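Local coordinates for LysM domain protein (Mycobacterium smegmatis, PDB 4OIT) that binds mannose as a bacterial lectin of the beta-prism II fold, forming a domain-swapped dimer, at residues L17-N21 against G22-L26. Residues are numbered along the deposited sequence; the frame is centred on the assembly and turned at random.
Sequences LQSGN and GAYTL
Ser19 and Asn21 both turn their first side-chain torsion to the position between backbone N and carbonyl carbon (chi1 54° and 66°), which brings Ser19 OG and the Asn21 amide back toward the N-H groups of Tyr24 and Ala23. There Ser19 OG accepts the N-H of Tyr24 at 2.9 Å and donates its own hydrogen to Asn21 OD1 at 2.7 Å. Asn21 OD1 also takes the N-H of Ala23 at 2.8 Å, an Asx turn, on the opposite face of the amide from the serine hydroxyl; the two bonds pin its rotation. Tyr24 lies beside these bonds, its CB 3.4 Å from Ser19 OG, while Asn21 ND2 approaches Tyr24 CE2 at 4.0 Å, amide and ring planes set at a slant. Asp90 of the second subunit accepts the Asn21 backbone N-H. Along the backbone, Gly22 N closes a type I beta turn onto Ser19 O, the donor well above the carbonyl plane. Ser19 N to Tyr24 O at 2.8 Å ties the end of the turn, and Leu17 and Leu26 form an antiparallel hydrogen-bonded pair. At the non-hydrogen-bonded pair, the extended Gln18 chain reaches across to Thr25, NE2 to OG1 3.2 Å, nearly straight at 168° and in the amide plane. On the other face Leu17 and Leu26 are buried, Leu26 packing on Leu34 and Leu36. This is a beta hairpin of strands 16-18 and 24-28, on a four-stranded antiparallel sheet of the beta-prism II fold.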
loop_
_atom_site.group_PDB
_atom_site.type_symbol
_atom_site.label_atom_id
_atom_site.label_comp_id
_atom_site.label_asym_id
_atom_site.label_seq_id
_atom_site.Cartn_x
_atom_site.Cartn_y
_atom_site.Cartn_z
ATOM N N LEU B 17 12.457 -0.558 18.282
ATOM C CA LEU B 17 12.936 -1.533 19.251
ATOM C C LEU B 17 14.164 -0.938 19.916
ATOM O O LEU B 17 14.912 -0.188 19.288
ATOM C CB LEU B 17 13.308 -2.861 18.588
ATOM C CG LEU B 17 12.180 -3.778 18.110
ATOM C CD1 LEU B 17 12.768 -5.133 17.737
ATOM C CD2 LEU B 17 11.085 -3.939 19.159
ATOM N N GLN B 18 14.357 -1.259 21.191
ATOM C CA GLN B 18 15.577 -0.880 21.897
ATOM C C GLN B 18 16.108 -2.050 22.711
ATOM O O GLN B 18 15.339 -2.792 23.326
ATOM C CB GLN B 18 15.347 0.332 22.807
ATOM C CG GLN B 18 16.644 0.989 23.263
ATOM C CD GLN B 18 16.419 2.211 24.132
ATOM O OE1 GLN B 18 16.004 2.097 25.282
ATOM N NE2 GLN B 18 16.706 3.390 23.590
ATOM N N SER B 19 17.429 -2.200 22.712
ATOM C CA SER B 19 18.091 -3.232 23.502
ATOM C C SER B 19 17.869 -2.974 24.992
ATOM O O SER B 19 17.686 -1.826 25.409
ATOM C CB SER B 19 19.587 -3.268 23.188
ATOM O OG SER B 19 20.181 -1.990 23.359
ATOM N N GLY B 20 17.878 -4.046 25.780
ATOM C CA GLY B 20 17.676 -3.955 27.232
ATOM C C GLY B 20 18.577 -2.940 27.922
ATOM O O GLY B 20 18.128 -2.191 28.789
ATOM N N ASN B 21 19.843 -2.902 27.512
ATOM C CA ASN B 21 20.834 -1.975 28.086
ATOM C C ASN B 21 20.650 -0.491 27.713
ATOM O O ASN B 21 21.374 0.367 28.221
ATOM C CB ASN B 21 22.258 -2.424 27.721
ATOM C CG ASN B 21 22.551 -2.331 26.231
ATOM O OD1 ASN B 21 21.792 -1.733 25.469
ATOM N ND2 ASN B 21 23.658 -2.929 25.809
ATOM N N GLY B 22 19.706 -0.200 26.820
ATOM C CA GLY B 22 19.429 1.173 26.384
ATOM C C GLY B 22 20.464 1.780 25.443
ATOM O O GLY B 22 20.423 2.977 25.164
ATOM N N ALA B 23 21.373 0.951 24.936
ATOM C CA ALA B 23 22.495 1.418 24.115
ATOM C C ALA B 23 22.219 1.335 22.612
ATOM O O ALA B 23 22.789 2.101 21.834
ATOM C CB ALA B 23 23.750 0.627 24.456
ATOM N N TYR B 24 21.361 0.401 22.206
ATOM C CA TYR B 24 21.077 0.174 20.788
ATOM C C TYR B 24 19.590 0.349 20.489
ATOM O O TYR B 24 18.743 -0.166 21.217
ATOM C CB TYR B 24 21.549 -1.220 20.368
ATOM C CG TYR B 24 22.968 -1.520 20.802
ATOM C CD1 TYR B 24 24.011 -0.658 20.474
ATOM C CD2 TYR B 24 23.267 -2.656 21.548
ATOM C CE1 TYR B 24 25.311 -0.919 20.874
ATOM C CE2 TYR B 24 24.565 -2.928 21.949
ATOM C CZ TYR B 24 25.583 -2.058 21.610
ATOM O OH TYR B 24 26.870 -2.322 22.007
ATOM N N THR B 25 19.290 1.072 19.411
ATOM C CA THR B 25 17.910 1.418 19.052
ATOM C C THR B 25 17.650 1.165 17.567
ATOM O O THR B 25 18.258 1.807 16.708
ATOM C CB THR B 25 17.611 2.900 19.365
ATOM O OG1 THR B 25 18.014 3.198 20.707
ATOM C CG2 THR B 25 16.121 3.208 19.203
ATOM N N LEU B 26 16.748 0.229 17.278
ATOM C CA LEU B 26 16.325 -0.067 15.903
ATOM C C LEU B 26 15.016 0.666 15.603
ATOM O O LEU B 26 13.980 0.361 16.196
ATOM C CB LEU B 26 16.137 -1.575 15.715
ATOM C CG LEU B 26 15.689 -2.055 14.328
ATOM C CD1 LEU B 26 16.815 -1.921 13.313
ATOM C CD2 LEU B 26 15.202 -3.494 14.394
#